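Local atomic coordinates of alpha-1,2-mannosidase (Bacteroides thetaiotaomicron, PDB entry 2WW2), a protein that acts as a calcium-dependent, inverting alpha-mannosidase of glycoside hydrolase family 92 in a human gut symbiont. Residues A[433-445]-A[483-497]. Residues are numbered along the deposited sequence; the frame is centred on the assembly and turned at random.
Sequences LGYVPYPEVPEAT and NLYYPEHGFMWTKDA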
loop_
_atom_site.group_PDB
_atom_site.type_symbol
_atom_site.label_atom_id
_atom_site.label_comp_id
_atom_site.label_asym_id
_atom_site.label_seq_id
_atom_site.Cartn_x
_atom_site.Cartn_y
_atom_site.Cartn_z
ATOM N N LEU A 433 4.326 -22.325 -31.322
ATOM C CA LEU A 433 5.324 -21.890 -30.350
ATOM C C LEU A 433 5.207 -22.575 -29.002
ATOM O O LEU A 433 6.162 -22.591 -28.243
ATOM C CB LEU A 433 5.198 -20.381 -30.116
ATOM C CG LEU A 433 5.393 -19.404 -31.269
ATOM C CD1 LEU A 433 5.139 -17.972 -30.771
ATOM C CD2 LEU A 433 6.803 -19.555 -31.883
ATOM N N GLY A 434 4.029 -23.110 -28.682
ATOM C CA GLY A 434 3.797 -23.681 -27.354
ATOM C C GLY A 434 3.238 -22.667 -26.365
ATOM O O GLY A 434 3.059 -22.970 -25.169
ATOM N N TYR A 435 2.965 -21.455 -26.852
ATOM C CA TYR A 435 2.375 -20.397 -26.013
ATOM C C TYR A 435 1.858 -19.315 -26.940
ATOM O O TYR A 435 2.254 -19.258 -28.115
ATOM C CB TYR A 435 3.405 -19.801 -25.030
ATOM C CG TYR A 435 4.559 -19.112 -25.734
ATOM C CD1 TYR A 435 4.486 -17.766 -26.089
ATOM C CD2 TYR A 435 5.711 -19.819 -26.073
ATOM C CE1 TYR A 435 5.530 -17.148 -26.754
ATOM C CE2 TYR A 435 6.760 -19.205 -26.730
ATOM C CZ TYR A 435 6.666 -17.874 -27.072
ATOM O OH TYR A 435 7.719 -17.261 -27.737
ATOM N N VAL A 436 0.984 -18.455 -26.421
ATOM C CA VAL A 436 0.524 -17.291 -27.161
ATOM C C VAL A 436 1.429 -16.103 -26.817
ATOM O O VAL A 436 1.657 -15.828 -25.624
ATOM C CB VAL A 436 -0.938 -16.923 -26.812
ATOM C CG1 VAL A 436 -1.425 -15.780 -27.694
ATOM C CG2 VAL A 436 -1.852 -18.151 -26.940
ATOM N N PRO A 437 1.958 -15.406 -27.853
ATOM C CA PRO A 437 2.930 -14.343 -27.587
ATOM C C PRO A 437 2.285 -12.974 -27.387
ATOM O O PRO A 437 1.236 -12.678 -27.970
ATOM C CB PRO A 437 3.792 -14.343 -28.853
ATOM C CG PRO A 437 2.796 -14.684 -29.948
ATOM C CD PRO A 437 1.913 -15.762 -29.290
ATOM N N TYR A 438 2.921 -12.161 -26.542
ATOM C CA TYR A 438 2.534 -10.766 -26.291
ATOM C C TYR A 438 3.752 -9.923 -26.690
ATOM O O TYR A 438 4.866 -10.324 -26.438
ATOM C CB TYR A 438 2.204 -10.571 -24.800
ATOM C CG TYR A 438 1.774 -9.157 -24.458
ATOM C CD1 TYR A 438 0.441 -8.768 -24.577
ATOM C CD2 TYR A 438 2.700 -8.208 -24.053
ATOM C CE1 TYR A 438 0.044 -7.475 -24.289
ATOM C CE2 TYR A 438 2.313 -6.889 -23.769
ATOM C CZ TYR A 438 0.992 -6.542 -23.887
ATOM O OH TYR A 438 0.599 -5.260 -23.607
ATOM N N PRO A 439 3.547 -8.731 -27.286
ATOM C CA PRO A 439 2.311 -7.978 -27.459
ATOM C C PRO A 439 1.521 -8.356 -28.712
ATOM O O PRO A 439 0.533 -7.695 -29.025
ATOM C CB PRO A 439 2.809 -6.529 -27.561
ATOM C CG PRO A 439 4.167 -6.673 -28.269
ATOM C CD PRO A 439 4.709 -8.038 -27.877
ATOM N N GLU A 440 1.938 -9.401 -29.422
ATOM C CA GLU A 440 1.216 -9.853 -30.614
ATOM C C GLU A 440 -0.263 -10.137 -30.357
ATOM O O GLU A 440 -1.107 -9.871 -31.206
ATOM C CB GLU A 440 1.868 -11.103 -31.190
ATOM C CG GLU A 440 3.237 -10.850 -31.832
ATOM C CD GLU A 440 4.384 -10.909 -30.837
ATOM O OE1 GLU A 440 4.121 -10.974 -29.616
ATOM O OE2 GLU A 440 5.556 -10.890 -31.280
ATOM N N VAL A 441 -0.575 -10.707 -29.195
ATOM C CA VAL A 441 -1.966 -11.010 -28.849
ATOM C C VAL A 441 -2.252 -10.467 -27.456
ATOM O O VAL A 441 -1.509 -10.749 -26.523
ATOM C CB VAL A 441 -2.222 -12.546 -28.867
ATOM C CG1 VAL A 441 -3.674 -12.859 -28.507
ATOM C CG2 VAL A 441 -1.862 -13.152 -30.228
ATOM N N PRO A 442 -3.316 -9.661 -27.308
ATOM C CA PRO A 442 -3.695 -9.161 -25.984
ATOM C C PRO A 442 -3.929 -10.296 -24.988
ATOM O O PRO A 442 -4.498 -11.326 -25.354
ATOM C CB PRO A 442 -5.028 -8.448 -26.239
ATOM C CG PRO A 442 -4.964 -8.034 -27.677
ATOM C CD PRO A 442 -4.158 -9.110 -28.381
ATOM N N GLU A 443 -3.492 -10.115 -23.746
ATOM C CA GLU A 443 -3.798 -11.080 -22.691
ATOM C C GLU A 443 -3.238 -12.487 -22.956
ATOM O O GLU A 443 -3.784 -13.486 -22.505
ATOM C CB GLU A 443 -5.315 -11.101 -22.442
ATOM C CG GLU A 443 -5.807 -9.731 -21.987
ATOM C CD GLU A 443 -7.324 -9.586 -21.979
ATOM O OE1 GLU A 443 -8.050 -10.527 -21.590
ATOM O OE2 GLU A 443 -7.791 -8.488 -22.343
ATOM N N ALA A 444 -2.102 -12.532 -23.640
ATOM C CA ALA A 444 -1.545 -13.763 -24.173
ATOM C C ALA A 444 -1.215 -14.825 -23.123
ATOM O O ALA A 444 -1.373 -16.012 -23.376
ATOM C CB ALA A 444 -0.277 -13.444 -24.998
ATOM N N THR A 445 -0.707 -14.407 -21.971
ATOM C CA THR A 445 -0.269 -15.385 -20.994
ATOM C C THR A 445 -1.487 -16.019 -20.320
ATOM O O THR A 445 -1.553 -17.247 -20.157
ATOM C CB THR A 445 0.689 -14.755 -19.969
ATOM O OG1 THR A 445 1.919 -14.419 -20.631
ATOM C CG2 THR A 445 0.984 -15.746 -18.857
ATOM N N ASN A 483 5.809 -23.260 -20.452
ATOM C CA ASN A 483 6.540 -22.493 -21.428
ATOM C C ASN A 483 6.575 -21.010 -21.070
ATOM O O ASN A 483 7.336 -20.248 -21.663
ATOM C CB ASN A 483 5.924 -22.679 -22.822
ATOM C CG ASN A 483 6.151 -24.069 -23.377
ATOM O OD1 ASN A 483 7.190 -24.679 -23.126
ATOM N ND2 ASN A 483 5.183 -24.581 -24.133
ATOM N N LEU A 484 5.757 -20.595 -20.103
ATOM C CA LEU A 484 5.751 -19.187 -19.703
ATOM C C LEU A 484 6.235 -18.933 -18.271
ATOM O O LEU A 484 6.250 -17.797 -17.798
ATOM C CB LEU A 484 4.361 -18.563 -19.922
ATOM C CG LEU A 484 3.964 -18.482 -21.402
ATOM C CD1 LEU A 484 2.558 -17.883 -21.556
ATOM C CD2 LEU A 484 4.988 -17.700 -22.214
ATOM N N TYR A 485 6.645 -19.990 -17.590
ATOM C CA TYR A 485 7.222 -19.844 -16.268
ATOM C C TYR A 485 8.657 -19.305 -16.394
ATOM O O TYR A 485 9.500 -19.900 -17.065
ATOM C CB TYR A 485 7.187 -21.178 -15.527
ATOM C CG TYR A 485 7.575 -21.051 -14.075
ATOM C CD1 TYR A 485 6.639 -20.664 -13.127
ATOM C CD2 TYR A 485 8.877 -21.316 -13.653
ATOM C CE1 TYR A 485 6.982 -20.553 -11.800
ATOM C CE2 TYR A 485 9.234 -21.198 -12.320
ATOM C CZ TYR A 485 8.279 -20.811 -11.400
ATOM O OH TYR A 485 8.591 -20.698 -10.070
ATOM N N TYR A 486 8.906 -18.149 -15.782
ATOM C CA TYR A 486 10.177 -17.423 -15.938
ATOM C C TYR A 486 11.098 -17.883 -14.808
ATOM O O TYR A 486 10.962 -17.407 -13.679
ATOM C CB TYR A 486 9.905 -15.920 -15.784
ATOM C CG TYR A 486 10.923 -14.985 -16.416
ATOM C CD1 TYR A 486 12.218 -15.401 -16.697
ATOM C CD2 TYR A 486 10.579 -13.670 -16.717
ATOM C CE1 TYR A 486 13.151 -14.514 -17.285
ATOM C CE2 TYR A 486 11.496 -12.789 -17.293
ATOM C CZ TYR A 486 12.770 -13.216 -17.572
ATOM O OH TYR A 486 13.654 -12.319 -18.142
ATOM N N PRO A 487 12.035 -18.808 -15.094
ATOM C CA PRO A 487 12.724 -19.453 -13.969
ATOM C C PRO A 487 13.511 -18.481 -13.091
ATOM O O PRO A 487 13.466 -18.603 -11.868
ATOM C CB PRO A 487 13.656 -20.485 -14.634
ATOM C CG PRO A 487 13.274 -20.520 -16.085
ATOM C CD PRO A 487 12.536 -19.244 -16.408
ATOM N N GLU A 488 14.198 -17.511 -13.698
ATOM C CA GLU A 488 14.952 -16.515 -12.920
ATOM C C GLU A 488 14.079 -15.752 -11.921
ATOM O O GLU A 488 14.573 -15.276 -10.895
ATOM C CB GLU A 488 15.684 -15.517 -13.833
ATOM N N HIS A 489 12.786 -15.623 -12.217
ATOM C CA HIS A 489 11.910 -14.830 -11.368
ATOM C C HIS A 489 10.897 -15.649 -10.564
ATOM O O HIS A 489 10.389 -15.172 -9.549
ATOM C CB HIS A 489 11.218 -13.746 -12.193
ATOM C CG HIS A 489 12.167 -12.737 -12.753
ATOM N ND1 HIS A 489 12.776 -11.780 -11.971
ATOM C CD2 HIS A 489 12.647 -12.559 -14.007
ATOM C CE1 HIS A 489 13.579 -11.047 -12.721
ATOM N NE2 HIS A 489 13.522 -11.501 -13.960
ATOM N N GLY A 490 10.608 -16.872 -11.012
ATOM C CA GLY A 490 9.730 -17.769 -10.262
ATOM C C GLY A 490 8.247 -17.456 -10.407
ATOM O O GLY A 490 7.436 -17.775 -9.522
ATOM N N PHE A 491 7.889 -16.838 -11.531
ATOM C CA PHE A 491 6.501 -16.489 -11.827
ATOM C C PHE A 491 6.196 -16.673 -13.312
ATOM O O PHE A 491 7.107 -16.684 -14.142
ATOM C CB PHE A 491 6.267 -15.017 -11.515
ATOM C CG PHE A 491 6.089 -14.714 -10.059
ATOM C CD1 PHE A 491 4.839 -14.819 -9.467
ATOM C CD2 PHE A 491 7.155 -14.266 -9.291
ATOM C CE1 PHE A 491 4.661 -14.510 -8.129
ATOM C CE2 PHE A 491 6.980 -13.946 -7.951
ATOM C CZ PHE A 491 5.731 -14.070 -7.368
ATOM N N MET A 492 4.912 -16.760 -13.657
ATOM C CA MET A 492 4.517 -16.743 -15.060
ATOM C C MET A 492 4.786 -15.343 -15.617
ATOM O O MET A 492 4.602 -14.340 -14.914
ATOM C CB MET A 492 3.028 -17.098 -15.201
ATOM C CG MET A 492 2.713 -18.557 -14.836
ATOM S SD MET A 492 3.509 -19.730 -15.961
ATOM C CE MET A 492 3.053 -21.279 -15.155
ATOM N N TRP A 493 5.236 -15.273 -16.867
ATOM C CA TRP A 493 5.479 -13.974 -17.512
ATOM C C TRP A 493 5.052 -14.126 -18.967
ATOM O O TRP A 493 4.134 -14.899 -19.255
ATOM C CB TRP A 493 6.957 -13.581 -17.366
ATOM C CG TRP A 493 7.321 -12.156 -17.647
ATOM C CD1 TRP A 493 8.357 -11.730 -18.425
ATOM C CD2 TRP A 493 6.702 -10.970 -17.117
ATOM N NE1 TRP A 493 8.415 -10.357 -18.427
ATOM C CE2 TRP A 493 7.406 -9.866 -17.639
ATOM C CE3 TRP A 493 5.603 -10.734 -16.270
ATOM C CZ2 TRP A 493 7.063 -8.541 -17.339
ATOM C CZ3 TRP A 493 5.265 -9.409 -15.971
ATOM C CH2 TRP A 493 5.993 -8.335 -16.506
ATOM N N THR A 494 5.706 -13.411 -19.882
ATOM C CA THR A 494 5.277 -13.427 -21.273
ATOM C C THR A 494 6.486 -13.320 -22.198
ATOM O O THR A 494 7.524 -12.770 -21.807
ATOM C CB THR A 494 4.300 -12.280 -21.579
ATOM O OG1 THR A 494 3.851 -12.381 -22.935
ATOM C CG2 THR A 494 4.985 -10.912 -21.380
ATOM N N LYS A 495 6.347 -13.849 -23.414
ATOM C CA LYS A 495 7.380 -13.729 -24.449
ATOM C C LYS A 495 6.742 -13.217 -25.733
ATOM O O LYS A 495 5.557 -13.447 -25.962
ATOM C CB LYS A 495 7.999 -15.098 -24.772
ATOM C CG LYS A 495 8.788 -15.770 -23.666
ATOM C CD LYS A 495 9.038 -17.232 -24.054
ATOM C CE LYS A 495 9.948 -17.933 -23.074
ATOM N NZ LYS A 495 9.843 -19.433 -23.215
ATOM N N ASP A 496 7.518 -12.543 -26.578
ATOM C CA ASP A 496 7.038 -12.177 -27.913
ATOM C C ASP A 496 7.135 -13.378 -28.862
ATOM O O ASP A 496 7.505 -14.468 -28.440
ATOM C CB ASP A 496 7.784 -10.945 -28.455
ATOM C CG ASP A 496 9.254 -11.212 -28.715
ATOM O OD1 ASP A 496 9.659 -12.396 -28.765
ATOM O OD2 ASP A 496 10.010 -10.221 -28.882
ATOM N N ALA A 497 6.791 -13.198 -30.133
ATOM C CA ALA A 497 6.782 -14.322 -31.073
ATOM C C ALA A 497 8.190 -14.851 -31.369
ATOM O O ALA A 497 8.349 -15.948 -31.908
ATOM C CB ALA A 497 6.060 -13.934 -32.379
HETATM O O HOH W 1 2.870 -14.797 -23.444
#
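Y435 lies across the extended run T494-D496, with K495 CB and CD beside its phenol end and L484 CD2 against its root, 3.8 Å from Y435 CG. CG sits between the backbone N and the carbonyl carbon (chi1 63°), a turn that carries the hydroxyl to the carbonyl of D496; Y435 OH donates to D496 O at 2.9 Å, nearly along the C=O axis. With an alanine here, D496 O would probably lose this donor, and a gap would open between L484 and the aliphatic part of K495. The extended K495 chain lets NZ donate a hydrogen bond to N483 O, in the plane of that carbonyl.

Further hydrogen bonds join the two segments along the contact. N483 ND2 donates to G434 O (2.9 Å) from above the carbonyl plane. Y438 N donates to K495 O (3.0 Å). A497 N donates to E440 OE2 (2.9 Å) from above the carboxylate plane, the E440 chain being bent at chi2. At the far end T445 OG1 donates to W493 O at 2.7 Å, while T445 CG2 lies against L484 CD1, the two side chains running in opposite directions. A water donates to V436 O and T445 OG1 and also bonds T494 OG1, linking the two segments.

Outside this shell, T448 of helix 444-465 binds V436 N and touches both Y435 and L484, and Y429 of helix 427-433 packs on P437, E440 and A497. The arrangement is a helix-to-helix connection, with G434 at positive phi just after helix 427-433 and E443 as N-cap of helix 444-465, laced to both ends of the small, weakly bonded 485-486/491-492 hairpin within the family 92 catalytic domain.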